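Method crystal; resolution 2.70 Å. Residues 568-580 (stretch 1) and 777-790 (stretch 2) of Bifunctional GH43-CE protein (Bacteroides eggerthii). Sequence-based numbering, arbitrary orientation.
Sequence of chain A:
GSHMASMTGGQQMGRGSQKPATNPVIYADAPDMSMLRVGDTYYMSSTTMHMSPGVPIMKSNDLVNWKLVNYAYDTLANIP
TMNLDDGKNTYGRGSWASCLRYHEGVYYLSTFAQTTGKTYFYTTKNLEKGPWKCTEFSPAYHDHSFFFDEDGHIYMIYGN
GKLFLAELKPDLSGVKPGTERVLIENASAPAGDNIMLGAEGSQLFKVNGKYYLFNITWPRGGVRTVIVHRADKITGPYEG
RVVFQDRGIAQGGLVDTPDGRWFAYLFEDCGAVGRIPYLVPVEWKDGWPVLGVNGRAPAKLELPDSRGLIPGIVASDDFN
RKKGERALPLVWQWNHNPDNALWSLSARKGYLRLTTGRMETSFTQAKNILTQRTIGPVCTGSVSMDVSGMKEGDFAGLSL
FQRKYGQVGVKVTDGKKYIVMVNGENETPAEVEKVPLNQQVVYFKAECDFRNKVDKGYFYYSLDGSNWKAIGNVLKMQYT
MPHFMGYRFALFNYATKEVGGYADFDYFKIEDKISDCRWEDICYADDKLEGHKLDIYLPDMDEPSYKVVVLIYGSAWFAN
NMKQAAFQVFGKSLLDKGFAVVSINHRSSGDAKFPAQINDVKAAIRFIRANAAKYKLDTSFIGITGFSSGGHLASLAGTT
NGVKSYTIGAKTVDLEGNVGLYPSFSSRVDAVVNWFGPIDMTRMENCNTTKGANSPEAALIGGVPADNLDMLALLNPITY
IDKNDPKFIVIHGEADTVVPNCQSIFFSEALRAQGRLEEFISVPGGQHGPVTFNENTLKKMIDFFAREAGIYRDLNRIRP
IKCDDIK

Stretch 1 (568-580) QVFGKSLLDKGFA
Stretch 2, residues 777-790: TLKKMIDFFAREAG

No hydrogen bond links the two stretches, although 547 Å² of surface is buried between them and touching residues are at least 203 positions apart in sequence; the contact rests on apolar packing, and even its one pair of opposite charges, Lys577 NZ and Asp783 OD1, stays 4.0 Å apart, beyond a salt bridge. Asp783 is instead engaged within its own helix, where Lys779 NZ forms a salt bridge with Asp783 OD2 at a very short 2.4 Å.

Helix 568-577 and the helix from Thr777 onward run in broadly the same direction, their axes crossing at -46° with a closest approach of 9.9 Å. The register is set by Leu574 and Ile782, whose CA atoms lie 6.2 Å apart. The first helix, already under way when the stretch begins, widens into a pi-type turn at 568-571. Within this turn, Phe570 O accepts from Ser573 N (2.9 Å) and from Ser573 OG (2.5 Å), the latter with Ser573 in the p rotamer. With its hydroxyl committed to its own helix, Ser573 meets the partner through van der Waals contact: its OG is 3.6 Å from Leu778 CD2, while Leu778 (t, p) points its CA-to-CB bond toward stretch 1.

At the crossing, Ile782 (m, m) starts sideways but its end comes nearer, placing Ile782 CD1 3.6 Å from Leu574 CD2. Leu574 (m, t) behaves likewise, and its CD2 also lies 4.1 Å from Phe785 CD2. Met781 is extended through chi1 and chi2 (t, t) before turning at chi3 (p); its CE reaches 3.6 Å from Phe570 CD1 and 4.1 Å from Leu574 CG. Met781 SD sits 4.6 Å from the centroid of the Phe570 ring (chi1 m), approaching obliquely.

Lys577 (t, p, t, t) lays its aliphatic chain along the second helix. Its CG is 3.3 Å from Ile782 CG2 and its CE 3.4 Å from Ala786 CB, so the methylenes supply close contacts while the amine remains near Asp783.

Gly578 then leaves helical geometry at phi/psi 116/23, where a CB would be jammed against the preceding carbonyl oxygen. The chain turns into the extended conformation of Phe579 (-99/135), whose N donates to Leu574 O at 3.3 Å. Phe579 (chi1 -80°, chi2 110°) points toward the second helix and presents its ring edge: CZ lies 3.4 Å from Phe785 O and 3.6 Å from Ala786 N, and CE2 lies 3.9 Å from Ala789 CB. Ala786 N already donates to Ile782 O (2.9 Å) within its helix, so the ring packs against a backbone whose amide is satisfied.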

# COMPACT_ATOMS: atom_id res chain seq x y z
N GLN A 568 7.98 -15.95 6.13
CA GLN A 568 7.50 -17.01 5.24
C GLN A 568 7.82 -18.39 5.82
O GLN A 568 7.12 -19.35 5.52
CB GLN A 568 8.09 -16.83 3.84
CG GLN A 568 7.46 -15.69 3.06
CD GLN A 568 8.24 -15.32 1.82
OE1 GLN A 568 8.58 -16.18 1.01
NE2 GLN A 568 8.51 -14.04 1.66
N VAL A 569 8.87 -18.46 6.66
CA VAL A 569 9.35 -19.71 7.27
C VAL A 569 8.52 -20.05 8.51
O VAL A 569 8.07 -21.19 8.65
CB VAL A 569 10.85 -19.61 7.62
CG1 VAL A 569 11.35 -20.89 8.28
CG2 VAL A 569 11.70 -19.27 6.40
N PHE A 570 8.36 -19.08 9.42
CA PHE A 570 7.72 -19.29 10.73
C PHE A 570 6.28 -18.74 10.74
O PHE A 570 5.35 -19.46 11.12
CB PHE A 570 8.51 -18.60 11.85
CG PHE A 570 9.97 -18.97 11.92
CD1 PHE A 570 10.36 -20.27 12.23
CD2 PHE A 570 10.96 -18.02 11.69
CE1 PHE A 570 11.71 -20.60 12.30
CE2 PHE A 570 12.30 -18.36 11.76
CZ PHE A 570 12.67 -19.65 12.06
N GLY A 571 6.14 -17.48 10.32
CA GLY A 571 4.93 -16.64 10.45
C GLY A 571 3.63 -17.41 10.60
O GLY A 571 3.02 -17.39 11.67
N LYS A 572 3.19 -18.06 9.52
CA LYS A 572 1.86 -18.68 9.43
C LYS A 572 1.60 -19.61 10.62
O LYS A 572 0.53 -19.57 11.23
CB LYS A 572 1.71 -19.43 8.11
N SER A 573 2.59 -20.45 10.95
CA SER A 573 2.43 -21.53 11.95
C SER A 573 2.27 -20.95 13.36
O SER A 573 1.46 -21.45 14.15
CB SER A 573 3.57 -22.51 11.88
OG SER A 573 4.81 -21.82 11.81
N LEU A 574 3.04 -19.91 13.68
CA LEU A 574 2.92 -19.20 14.96
C LEU A 574 1.55 -18.52 15.06
O LEU A 574 0.93 -18.53 16.13
CB LEU A 574 4.05 -18.18 15.09
CG LEU A 574 5.39 -18.71 15.60
CD1 LEU A 574 6.50 -17.71 15.34
CD2 LEU A 574 5.30 -19.04 17.08
N LEU A 575 1.10 -17.92 13.94
CA LEU A 575 -0.13 -17.12 13.88
C LEU A 575 -1.37 -17.99 14.14
O LEU A 575 -2.34 -17.51 14.73
CB LEU A 575 -0.22 -16.43 12.52
CG LEU A 575 0.60 -15.14 12.38
CD1 LEU A 575 0.83 -14.79 10.92
CD2 LEU A 575 -0.07 -13.99 13.10
N ASP A 576 -1.33 -19.25 13.70
CA ASP A 576 -2.46 -20.19 13.86
C ASP A 576 -2.62 -20.60 15.33
O ASP A 576 -3.73 -20.92 15.77
CB ASP A 576 -2.28 -21.43 12.98
CG ASP A 576 -2.32 -21.16 11.48
OD1 ASP A 576 -3.26 -20.48 11.03
OD2 ASP A 576 -1.41 -21.64 10.78
N LYS A 577 -1.51 -20.61 16.09
CA LYS A 577 -1.52 -21.02 17.50
C LYS A 577 -2.08 -19.90 18.38
O LYS A 577 -2.57 -20.18 19.48
CB LYS A 577 -0.10 -21.38 17.95
CG LYS A 577 -0.02 -22.10 19.29
CD LYS A 577 -0.66 -23.48 19.31
CE LYS A 577 -0.33 -24.26 20.57
NZ LYS A 577 -1.04 -25.56 20.62
N GLY A 578 -1.99 -18.65 17.91
CA GLY A 578 -2.53 -17.46 18.60
C GLY A 578 -1.46 -16.47 19.04
O GLY A 578 -1.71 -15.67 19.95
N PHE A 579 -0.30 -16.50 18.38
CA PHE A 579 0.84 -15.65 18.74
C PHE A 579 0.90 -14.44 17.80
O PHE A 579 0.78 -14.57 16.58
CB PHE A 579 2.16 -16.42 18.64
CG PHE A 579 2.47 -17.30 19.83
CD1 PHE A 579 2.43 -18.68 19.72
CD2 PHE A 579 2.81 -16.74 21.05
CE1 PHE A 579 2.72 -19.48 20.81
CE2 PHE A 579 3.11 -17.54 22.14
CZ PHE A 579 3.05 -18.91 22.02
N ALA A 580 1.12 -13.26 18.39
CA ALA A 580 1.55 -12.09 17.64
C ALA A 580 2.98 -12.34 17.18
O ALA A 580 3.79 -12.84 17.95
CB ALA A 580 1.44 -10.84 18.48
N THR A 777 9.49 -30.59 13.35
CA THR A 777 10.39 -29.63 14.00
C THR A 777 9.64 -28.31 14.22
O THR A 777 9.73 -27.72 15.30
CB THR A 777 11.69 -29.44 13.20
OG1 THR A 777 11.44 -29.65 11.81
CG2 THR A 777 12.79 -30.37 13.64
N LEU A 778 8.91 -27.87 13.20
CA LEU A 778 8.11 -26.64 13.26
C LEU A 778 7.09 -26.75 14.40
O LEU A 778 7.01 -25.87 15.25
CB LEU A 778 7.42 -26.42 11.91
CG LEU A 778 6.96 -24.99 11.61
CD1 LEU A 778 8.14 -24.07 11.33
CD2 LEU A 778 5.99 -24.98 10.43
N LYS A 779 6.35 -27.86 14.44
CA LYS A 779 5.26 -28.08 15.40
C LYS A 779 5.80 -28.05 16.84
O LYS A 779 5.09 -27.64 17.76
CB LYS A 779 4.56 -29.41 15.11
CG LYS A 779 3.25 -29.64 15.86
CD LYS A 779 3.04 -31.08 16.30
CE LYS A 779 1.73 -31.31 17.01
NZ LYS A 779 1.67 -30.63 18.33
N LYS A 780 7.05 -28.50 17.05
CA LYS A 780 7.64 -28.53 18.38
C LYS A 780 7.98 -27.11 18.84
O LYS A 780 7.90 -26.82 20.03
CB LYS A 780 8.88 -29.43 18.41
CG LYS A 780 8.56 -30.90 18.65
CD LYS A 780 9.76 -31.80 18.52
CE LYS A 780 9.45 -33.24 18.82
NZ LYS A 780 10.68 -34.06 18.78
N MET A 781 8.35 -26.24 17.90
CA MET A 781 8.61 -24.82 18.18
C MET A 781 7.35 -24.17 18.76
O MET A 781 7.41 -23.46 19.77
CB MET A 781 9.03 -24.07 16.91
CG MET A 781 9.40 -22.62 17.17
SD MET A 781 9.86 -21.75 15.66
CE MET A 781 8.25 -21.58 14.89
N ILE A 782 6.21 -24.44 18.10
CA ILE A 782 4.91 -23.88 18.46
C ILE A 782 4.51 -24.39 19.85
O ILE A 782 4.18 -23.59 20.73
CB ILE A 782 3.86 -24.23 17.38
CG1 ILE A 782 4.28 -23.79 15.98
CG2 ILE A 782 2.49 -23.67 17.76
CD1 ILE A 782 4.70 -22.34 15.88
N ASP A 783 4.57 -25.71 20.04
CA ASP A 783 4.11 -26.37 21.27
C ASP A 783 4.92 -25.88 22.48
O ASP A 783 4.37 -25.79 23.59
CB ASP A 783 4.18 -27.89 21.14
CG ASP A 783 3.10 -28.47 20.25
OD1 ASP A 783 2.26 -27.70 19.77
OD2 ASP A 783 3.11 -29.71 20.06
N PHE A 784 6.20 -25.59 22.26
CA PHE A 784 7.11 -25.09 23.31
C PHE A 784 6.73 -23.66 23.69
O PHE A 784 6.51 -23.36 24.87
CB PHE A 784 8.57 -25.22 22.85
CG PHE A 784 9.56 -24.48 23.71
CD1 PHE A 784 9.61 -24.68 25.08
CD2 PHE A 784 10.46 -23.58 23.15
CE1 PHE A 784 10.51 -23.98 25.87
CE2 PHE A 784 11.37 -22.90 23.93
CZ PHE A 784 11.39 -23.09 25.29
N PHE A 785 6.65 -22.76 22.69
CA PHE A 785 6.28 -21.36 22.94
C PHE A 785 4.90 -21.30 23.63
O PHE A 785 4.71 -20.47 24.53
CB PHE A 785 6.32 -20.55 21.64
CG PHE A 785 7.70 -20.16 21.17
CD1 PHE A 785 8.63 -19.60 22.05
CD2 PHE A 785 8.08 -20.33 19.85
CE1 PHE A 785 9.89 -19.24 21.61
CE2 PHE A 785 9.35 -19.97 19.41
CZ PHE A 785 10.25 -19.42 20.29
N ALA A 786 3.99 -22.20 23.24
CA ALA A 786 2.64 -22.31 23.80
C ALA A 786 2.67 -22.75 25.28
O ALA A 786 1.87 -22.26 26.08
CB ALA A 786 1.82 -23.28 22.97
N ARG A 787 3.56 -23.68 25.63
CA ARG A 787 3.65 -24.22 27.00
C ARG A 787 4.17 -23.14 27.96
O ARG A 787 3.68 -23.01 29.09
CB ARG A 787 4.57 -25.44 27.06
CG ARG A 787 3.89 -26.77 26.76
CD ARG A 787 4.81 -27.94 27.06
NE ARG A 787 6.07 -27.87 26.32
CZ ARG A 787 6.31 -28.50 25.17
NH1 ARG A 787 5.36 -29.20 24.58
NH2 ARG A 787 7.52 -28.43 24.62
N GLU A 788 5.16 -22.37 27.50
CA GLU A 788 5.82 -21.33 28.29
C GLU A 788 4.92 -20.08 28.38
O GLU A 788 5.14 -19.22 29.23
CB GLU A 788 7.18 -20.97 27.68
CG GLU A 788 8.13 -22.15 27.51
CD GLU A 788 8.84 -22.63 28.76
OE1 GLU A 788 9.28 -21.78 29.56
OE2 GLU A 788 8.96 -23.86 28.93
N ALA A 789 3.91 -19.98 27.50
CA ALA A 789 3.03 -18.81 27.42
C ALA A 789 1.66 -19.11 28.04
O ALA A 789 1.18 -18.34 28.88
CB ALA A 789 2.90 -18.38 25.98
N GLY A 790 1.02 -20.20 27.59
CA GLY A 790 -0.34 -20.59 28.02
C GLY A 790 -1.41 -19.85 27.24
O GLY A 790 -1.81 -20.26 26.14